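Local coordinates for protein nine-heme cytochrome c (Desulfovibrio desulfuricans, PDB 1OFW) that carries nine c-type hemes and may, as part of a transmembrane redox complex, pass electrons toward the cytoplasm for the reduction of sulfate, at residues A[195-200]-A[227-232]; A[266-271]-A[279-284]. One frame throughout, in Å; residues are numbered along the deposited sequence.

Contact 1: A[195-200]-A[227-232]. With HEC (heme c), chain H.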
loop_
_atom_site.group_PDB
_atom_site.type_symbol
_atom_site.label_atom_id
_atom_site.label_comp_id
_atom_site.label_asym_id
_atom_site.label_seq_id
_atom_site.Cartn_x
_atom_site.Cartn_y
_atom_site.Cartn_z
ATOM N N PHE A 195 3.274 1.183 28.059
ATOM C CA PHE A 195 2.938 0.692 26.703
ATOM C C PHE A 195 3.875 -0.428 26.296
ATOM O O PHE A 195 5.091 -0.258 26.326
ATOM C CB PHE A 195 2.972 1.857 25.726
ATOM C CG PHE A 195 2.756 1.494 24.267
ATOM C CD1 PHE A 195 1.672 0.751 23.890
ATOM C CD2 PHE A 195 3.662 1.894 23.307
ATOM C CE1 PHE A 195 1.470 0.418 22.570
ATOM C CE2 PHE A 195 3.445 1.574 21.980
ATOM C CZ PHE A 195 2.347 0.832 21.605
ATOM N N THR A 196 3.294 -1.566 25.941
ATOM C CA THR A 196 4.061 -2.735 25.530
ATOM C C THR A 196 4.477 -2.613 24.065
ATOM O O THR A 196 4.006 -3.289 23.154
ATOM C CB THR A 196 3.244 -4.015 25.774
ATOM O OG1 THR A 196 1.996 -3.902 25.107
ATOM C CG2 THR A 196 2.911 -4.205 27.277
ATOM N N HIS A 197 5.397 -1.697 23.861
ATOM C CA HIS A 197 5.855 -1.261 22.562
ATOM C C HIS A 197 6.334 -2.424 21.727
ATOM O O HIS A 197 5.893 -2.616 20.573
ATOM C CB HIS A 197 6.989 -0.228 22.784
ATOM C CG HIS A 197 7.413 0.580 21.592
ATOM N ND1 HIS A 197 8.161 0.046 20.581
ATOM C CD2 HIS A 197 7.165 1.840 21.192
ATOM C CE1 HIS A 197 8.380 0.958 19.645
ATOM N NE2 HIS A 197 7.775 2.071 19.990
ATOM N N ARG A 198 7.285 -3.218 22.250
ATOM C CA ARG A 198 7.841 -4.330 21.441
ATOM C C ARG A 198 6.845 -5.453 21.220
ATOM O O ARG A 198 6.749 -6.062 20.138
ATOM C CB ARG A 198 9.138 -4.874 22.072
ATOM C CG ARG A 198 9.873 -5.843 21.197
ATOM C CD ARG A 198 11.189 -6.247 21.865
ATOM N NE ARG A 198 12.104 -5.112 21.902
ATOM C CZ ARG A 198 13.206 -5.023 22.661
ATOM N NH1 ARG A 198 13.482 -6.061 23.459
ATOM N NH2 ARG A 198 13.984 -3.938 22.604
ATOM N N ARG A 199 6.045 -5.759 22.230
ATOM C CA ARG A 199 5.008 -6.762 22.125
ATOM C C ARG A 199 4.038 -6.399 20.978
ATOM O O ARG A 199 3.713 -7.275 20.171
ATOM C CB ARG A 199 4.261 -6.859 23.424
ATOM C CG ARG A 199 3.220 -7.948 23.502
ATOM C CD ARG A 199 2.516 -7.792 24.848
ATOM N NE ARG A 199 1.392 -8.683 25.049
ATOM C CZ ARG A 199 1.514 -9.897 25.594
ATOM N NH1 ARG A 199 2.664 -10.429 25.997
ATOM N NH2 ARG A 199 0.406 -10.618 25.730
ATOM N N HIS A 200 3.663 -5.109 20.964
ATOM C CA HIS A 200 2.753 -4.574 19.941
ATOM C C HIS A 200 3.339 -4.760 18.543
ATOM O O HIS A 200 2.718 -5.392 17.668
ATOM C CB HIS A 200 2.470 -3.098 20.227
ATOM C CG HIS A 200 1.238 -2.868 21.026
ATOM N ND1 HIS A 200 1.170 -3.080 22.402
ATOM C CD2 HIS A 200 -0.013 -2.458 20.655
ATOM C CE1 HIS A 200 -0.064 -2.803 22.793
ATOM N NE2 HIS A 200 -0.827 -2.414 21.762
ATOM N N THR A 227 3.801 3.968 11.205
ATOM C CA THR A 227 2.407 3.701 11.541
ATOM C C THR A 227 1.923 4.667 12.614
ATOM O O THR A 227 0.854 5.253 12.539
ATOM C CB THR A 227 2.198 2.296 12.079
ATOM O OG1 THR A 227 2.666 1.308 11.149
ATOM C CG2 THR A 227 0.711 2.064 12.314
ATOM N N CYS A 228 2.797 4.780 13.619
ATOM C CA CYS A 228 2.514 5.611 14.774
ATOM C C CYS A 228 3.352 6.869 14.790
ATOM O O CYS A 228 2.814 7.951 15.037
ATOM C CB CYS A 228 2.725 4.763 16.038
ATOM S SG CYS A 228 1.724 3.259 16.058
ATOM N N HIS A 229 4.639 6.724 14.497
ATOM C CA HIS A 229 5.577 7.844 14.406
ATOM C C HIS A 229 5.477 8.466 13.018
ATOM O O HIS A 229 6.349 8.366 12.175
ATOM C CB HIS A 229 6.996 7.383 14.731
ATOM C CG HIS A 229 7.163 6.696 16.039
ATOM N ND1 HIS A 229 7.111 7.431 17.176
ATOM C CD2 HIS A 229 7.348 5.408 16.421
ATOM C CE1 HIS A 229 7.260 6.626 18.239
ATOM N NE2 HIS A 229 7.431 5.382 17.792
ATOM N N HIS A 230 4.363 9.136 12.805
ATOM C CA HIS A 230 4.073 9.670 11.486
ATOM C C HIS A 230 4.662 11.083 11.275
ATOM O O HIS A 230 5.000 11.761 12.236
ATOM C CB HIS A 230 2.570 9.700 11.241
ATOM C CG HIS A 230 1.780 10.503 12.244
ATOM N ND1 HIS A 230 0.556 10.010 12.666
ATOM C CD2 HIS A 230 1.916 11.635 12.950
ATOM C CE1 HIS A 230 0.024 10.842 13.548
ATOM N NE2 HIS A 230 0.831 11.866 13.739
ATOM N N ARG A 231 4.694 11.501 10.016
ATOM C CA ARG A 231 5.001 12.865 9.609
ATOM C C ARG A 231 6.389 13.303 10.067
ATOM O O ARG A 231 6.637 14.497 10.263
ATOM C CB ARG A 231 3.897 13.828 10.050
ATOM C CG ARG A 231 2.527 13.375 9.521
ATOM C CD ARG A 231 1.370 14.216 10.012
ATOM N NE ARG A 231 0.097 13.922 9.335
ATOM C CZ ARG A 231 -0.874 13.138 9.788
ATOM N NH1 ARG A 231 -0.809 12.487 10.955
ATOM N NH2 ARG A 231 -2.000 12.937 9.093
ATOM N N SER A 232 7.304 12.361 10.193
ATOM C CA SER A 232 8.702 12.692 10.466
ATOM C C SER A 232 9.579 11.657 9.766
ATOM O O SER A 232 9.075 10.595 9.393
ATOM C CB SER A 232 8.976 12.765 11.945
ATOM O OG SER A 232 9.019 11.523 12.584
HETATM FE FE HEC H . 7.631 3.753 18.935
HETATM C CHA HEC H . 7.994 5.731 21.710
HETATM C CHB HEC H . 11.020 3.947 18.359
HETATM C CHC HEC H . 7.295 1.654 16.269
HETATM C CHD HEC H . 4.243 3.842 19.319
HETATM N NA HEC H . 9.182 4.636 19.851
HETATM C C1A HEC H . 9.133 5.415 20.995
HETATM C C2A HEC H . 10.452 5.857 21.351
HETATM C C3A HEC H . 11.287 5.353 20.432
HETATM C C4A HEC H . 10.507 4.602 19.484
HETATM C CMA HEC H . 12.820 5.518 20.412
HETATM C CAA HEC H . 10.829 6.731 22.555
HETATM C CBA HEC H . 10.932 5.871 23.832
HETATM C CGA HEC H . 11.264 6.691 25.080
HETATM O O1A HEC H . 10.838 7.845 25.171
HETATM O O2A HEC H . 11.954 6.126 25.957
HETATM N NB HEC H . 8.878 2.988 17.573
HETATM C C1B HEC H . 10.236 3.212 17.470
HETATM C C2B HEC H . 10.763 2.525 16.319
HETATM C C3B HEC H . 9.735 1.857 15.736
HETATM C C4B HEC H . 8.554 2.134 16.526
HETATM C CMB HEC H . 12.224 2.580 15.884
HETATM C CAB HEC H . 9.729 0.965 14.514
HETATM C CBB HEC H . 10.679 -0.245 14.652
HETATM N NC HEC H . 6.093 2.891 18.017
HETATM C C1C HEC H . 6.131 2.051 16.911
HETATM C C2C HEC H . 4.792 1.678 16.529
HETATM C C3C HEC H . 3.941 2.298 17.382
HETATM C C4C HEC H . 4.766 3.056 18.311
HETATM C CMC HEC H . 4.471 0.772 15.325
HETATM C CAC HEC H . 2.411 2.303 17.425
HETATM C CBC HEC H . 1.830 0.871 17.367
HETATM N ND HEC H . 6.397 4.576 20.269
HETATM C C1D HEC H . 5.020 4.543 20.217
HETATM C C2D HEC H . 4.456 5.391 21.252
HETATM C C3D HEC H . 5.512 5.948 21.909
HETATM C C4D HEC H . 6.701 5.433 21.314
HETATM C CMD HEC H . 2.994 5.638 21.519
HETATM C CAD HEC H . 5.420 6.970 23.046
HETATM C CBD HEC H . 5.805 8.363 22.459
HETATM C CGD HEC H . 5.487 9.506 23.393
HETATM O O1D HEC H . 4.785 9.322 24.395
HETATM O O2D HEC H . 5.975 10.612 23.051
#
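H197 and H229 meet through the iron of heme 6, one imidazole on each side of the porphyrin, and this coordination carries nearly the whole contact. Both NE2 atoms sit 2.0 Å from the iron; the H197 NE2 to H229 NE2 distance of 4.0 Å is the sum of the two bonds, which shows that the N-Fe-N line is close to straight. The H197 ring lies along the NB-ND diagonal of the heme, with CE1 beside NB and CD2 beside ND. The H229 ring is turned about 30° from it around the shared axis. With CG anti to the backbone N (chi1 -167°), H197 extends from the first turn of helix 197-206 to the metal.

Within the two segments the covalent link comes from C228, directly before H229: its SG is bonded to the heme CAC at 1.8 Å. It is the second cysteine of a CXXCH motif that begins at C225, which provides the other thioether.

Nonpolar packing is added by F195, whose CE2 stands 3.6 Å from the meso carbon CHD. F195 CE1, on the other side of CZ from CE2, lies over the centre of the H200 ring, 3.4 Å above its plane.

Hydrogen bonds orient that second histidine, a ligand of heme 8. H200 ND1 donates in bifurcated fashion to T196 O and to T196 OG1, both near the ring plane; both bonds are clearly bent.

Bis-histidine ligation fills both axial positions, so heme 6 is suited to exchanging electrons and not to binding a small ligand at its iron.

Contact 2: A[266-271]-A[279-284]. With HEC (heme c), chain J.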
loop_
_atom_site.group_PDB
_atom_site.type_symbol
_atom_site.label_atom_id
_atom_site.label_comp_id
_atom_site.label_asym_id
_atom_site.label_seq_id
_atom_site.Cartn_x
_atom_site.Cartn_y
_atom_site.Cartn_z
ATOM N N GLN A 266 -5.055 7.558 18.372
ATOM C CA GLN A 266 -4.174 6.600 17.719
ATOM C C GLN A 266 -4.306 5.213 18.326
ATOM O O GLN A 266 -4.529 4.241 17.588
ATOM C CB GLN A 266 -2.698 7.018 17.826
ATOM C CG GLN A 266 -1.793 6.311 16.836
ATOM C CD GLN A 266 -0.388 6.929 16.734
ATOM O OE1 GLN A 266 -0.107 7.747 15.851
ATOM N NE2 GLN A 266 0.396 6.464 17.629
ATOM N N CYS A 267 -4.180 5.100 19.649
ATOM C CA CYS A 267 -4.231 3.793 20.324
ATOM C C CYS A 267 -5.607 3.176 20.080
ATOM O O CYS A 267 -5.757 2.027 19.658
ATOM C CB CYS A 267 -3.994 3.937 21.828
ATOM S SG CYS A 267 -2.521 4.793 22.378
ATOM N N MET A 268 -6.664 3.919 20.348
ATOM C CA MET A 268 -7.994 3.377 20.185
ATOM C C MET A 268 -8.353 3.180 18.714
ATOM O O MET A 268 -9.170 2.309 18.384
ATOM C CB MET A 268 -9.060 4.264 20.830
ATOM C CG MET A 268 -8.873 4.513 22.318
ATOM S SD MET A 268 -10.154 5.664 22.896
ATOM C CE MET A 268 -9.774 5.804 24.632
ATOM N N GLY A 269 -7.787 3.961 17.820
ATOM C CA GLY A 269 -8.117 3.838 16.400
ATOM C C GLY A 269 -7.722 2.509 15.829
ATOM O O GLY A 269 -8.448 1.859 15.090
ATOM N N CYS A 270 -6.511 2.094 16.200
ATOM C CA CYS A 270 -6.060 0.777 15.750
ATOM C C CYS A 270 -6.852 -0.323 16.415
ATOM O O CYS A 270 -7.317 -1.275 15.771
ATOM C CB CYS A 270 -4.566 0.559 16.027
ATOM S SG CYS A 270 -4.115 -1.164 15.620
ATOM N N HIS A 271 -7.049 -0.212 17.748
ATOM C CA HIS A 271 -7.846 -1.204 18.452
ATOM C C HIS A 271 -9.221 -1.418 17.804
ATOM O O HIS A 271 -9.660 -2.567 17.637
ATOM C CB HIS A 271 -8.002 -0.823 19.942
ATOM C CG HIS A 271 -6.725 -0.966 20.712
ATOM N ND1 HIS A 271 -6.637 -0.509 22.010
ATOM C CD2 HIS A 271 -5.507 -1.462 20.421
ATOM C CE1 HIS A 271 -5.413 -0.747 22.478
ATOM N NE2 HIS A 271 -4.695 -1.323 21.527
ATOM N N PRO A 279 -8.062 -3.617 25.468
ATOM C CA PRO A 279 -9.073 -2.797 26.098
ATOM C C PRO A 279 -10.083 -2.227 25.126
ATOM O O PRO A 279 -9.742 -1.777 24.034
ATOM C CB PRO A 279 -8.248 -1.637 26.695
ATOM C CG PRO A 279 -7.063 -1.539 25.788
ATOM C CD PRO A 279 -6.799 -2.892 25.206
ATOM N N ARG A 280 -11.344 -2.244 25.549
ATOM C CA ARG A 280 -12.379 -1.457 24.916
ATOM C C ARG A 280 -12.084 0.023 25.125
ATOM O O ARG A 280 -11.395 0.388 26.087
ATOM C CB ARG A 280 -13.752 -1.727 25.528
ATOM C CG ARG A 280 -14.161 -3.199 25.438
ATOM C CD ARG A 280 -15.403 -3.219 24.574
ATOM N NE ARG A 280 -16.063 -4.490 24.431
ATOM C CZ ARG A 280 -17.297 -4.883 24.671
ATOM N NH1 ARG A 280 -18.201 -4.051 25.164
ATOM N NH2 ARG A 280 -17.598 -6.151 24.415
ATOM N N ASP A 281 -12.630 0.869 24.263
ATOM C CA ASP A 281 -12.361 2.299 24.410
ATOM C C ASP A 281 -13.013 2.871 25.668
ATOM O O ASP A 281 -12.619 3.956 26.113
ATOM C CB ASP A 281 -12.881 3.037 23.201
ATOM C CG ASP A 281 -12.261 2.694 21.877
ATOM O OD1 ASP A 281 -11.256 1.946 21.774
ATOM O OD2 ASP A 281 -12.845 3.218 20.881
ATOM N N THR A 282 -13.983 2.162 26.221
ATOM C CA THR A 282 -14.664 2.599 27.437
ATOM C C THR A 282 -13.984 2.140 28.697
ATOM O O THR A 282 -14.451 2.460 29.803
ATOM C CB THR A 282 -16.102 2.022 27.418
ATOM O OG1 THR A 282 -16.011 0.653 27.007
ATOM C CG2 THR A 282 -16.947 2.840 26.473
ATOM N N ASP A 283 -12.892 1.407 28.612
ATOM C CA ASP A 283 -12.141 0.882 29.731
ATOM C C ASP A 283 -11.018 1.881 30.043
ATOM O O ASP A 283 -10.033 1.946 29.329
ATOM C CB ASP A 283 -11.589 -0.504 29.444
ATOM C CG ASP A 283 -10.689 -1.134 30.459
ATOM O OD1 ASP A 283 -10.203 -0.437 31.368
ATOM O OD2 ASP A 283 -10.376 -2.336 30.303
ATOM N N CYS A 284 -11.182 2.643 31.086
ATOM C CA CYS A 284 -10.284 3.740 31.411
ATOM C C CYS A 284 -9.158 3.323 32.334
ATOM O O CYS A 284 -8.409 4.235 32.677
ATOM C CB CYS A 284 -11.088 4.890 32.027
ATOM S SG CYS A 284 -12.512 5.357 31.015
HETATM FE FE HEC J . -2.758 -1.825 21.710
HETATM C CHA HEC J . -3.684 -4.853 22.919
HETATM C CHB HEC J . -2.595 -0.582 24.899
HETATM C CHC HEC J . -1.815 1.204 20.494
HETATM C CHD HEC J . -2.905 -3.060 18.499
HETATM N NA HEC J . -3.078 -2.554 23.544
HETATM C C1A HEC J . -3.453 -3.861 23.852
HETATM C C2A HEC J . -3.557 -4.007 25.285
HETATM C C3A HEC J . -3.277 -2.816 25.832
HETATM C C4A HEC J . -2.957 -1.908 24.753
HETATM C CMA HEC J . -3.271 -2.353 27.297
HETATM C CAA HEC J . -3.907 -5.332 25.973
HETATM C CBA HEC J . -2.643 -6.115 26.357
HETATM C CGA HEC J . -1.301 -5.776 25.766
HETATM O O1A HEC J . -0.982 -6.469 24.764
HETATM O O2A HEC J . -0.524 -4.894 26.243
HETATM N NB HEC J . -2.365 -0.055 22.520
HETATM C C1B HEC J . -2.294 0.279 23.875
HETATM C C2B HEC J . -1.883 1.660 24.023
HETATM C C3B HEC J . -1.662 2.166 22.790
HETATM C C4B HEC J . -1.954 1.091 21.859
HETATM C CMB HEC J . -1.756 2.342 25.383
HETATM C CAB HEC J . -1.217 3.557 22.366
HETATM C CBB HEC J . -0.007 4.105 23.158
HETATM N NC HEC J . -2.485 -1.094 19.869
HETATM C C1C HEC J . -2.086 0.196 19.590
HETATM C C2C HEC J . -2.017 0.416 18.144
HETATM C C3C HEC J . -2.270 -0.781 17.596
HETATM C C4C HEC J . -2.570 -1.720 18.648
HETATM C CMC HEC J . -1.747 1.800 17.528
HETATM C CAC HEC J . -2.369 -1.229 16.119
HETATM C CBC HEC J . -1.484 -0.456 15.144
HETATM N ND HEC J . -3.183 -3.599 20.889
HETATM C C1D HEC J . -3.184 -3.919 19.538
HETATM C C2D HEC J . -3.556 -5.311 19.370
HETATM C C3D HEC J . -3.795 -5.810 20.597
HETATM C C4D HEC J . -3.546 -4.762 21.554
HETATM C CMD HEC J . -3.672 -6.028 18.011
HETATM C CAD HEC J . -4.283 -7.246 20.887
HETATM C CBD HEC J . -3.078 -8.077 21.365
HETATM C CGD HEC J . -2.334 -8.666 20.182
HETATM O O1D HEC J . -1.208 -8.193 19.906
HETATM O O2D HEC J . -2.915 -9.575 19.551
HETATM O O HOH W 1 -11.788 4.024 18.592
HETATM O O HOH W 2 -9.069 0.741 23.011
#
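M268 passes obliquely across D281, and each of its atoms from CB to CE meets some part of that residue. Its CB lies 3.3 Å from D281 OD1, and CG keeps beside the same oxygen. SD then passes the D281 CG and CB, 3.8 Å from each, and CE ends 3.7 Å from the D281 backbone O. Torsions near 180° beyond CG (chi2 176°, chi3 179°) hold the thioether straight and make this sequence of contacts possible.

The carboxylate that M268 covers is held by two waters. One donates to D281 OD2 and, weakly, to M268 O. The other donates to D281 OD1 and to P279 O while accepting from H271 ND1 at 2.9 Å; lying in the plane of the H271 ring, it should, together with the iron bond, restrain the rotation of the imidazole. Meanwhile H271 NE2 binds the iron of heme 8 at 2.0 Å. P279, which follows a cis peptide bond, crosses the imidazole at about a right angle, with its CD 3.7 Å from H271 CE1. The same CD rests 3.4 Å from the heme C2A, so the proline fills the corner between ligand and porphyrin.

C267 and C270 bond through SG to the heme CAB and CAC. Together with H271 they form the CXXCH heme-attachment motif of c-type cytochromes, here carried on helix 259-273 and bordered by the type I turn R280-D283 that leads to C284, a covalent attachment point of heme 9.

How the contacts relate
From the N terminus, the chain first presents 195-200, at the start of helix 197-206. Contact 1 closes a loop of 26 intervening residues when 227-232 reaches the far side of heme 6. Only later does helix 259-273 supply 266-271, and contact 2 closes a shorter loop, seven residues long, at 279-284. The two are in series, neither nested nor crossing, with centres 15 Å apart. Heme 8 joins them: H200 from contact 1 and H271 from contact 2 bind its iron, tying helix 197-206 to helix 259-273. Q266 also packs against C228 and H230, bringing residues that bind hemes 6 and 7 up against the helix that carries heme 8 within the C-terminal tetraheme cluster.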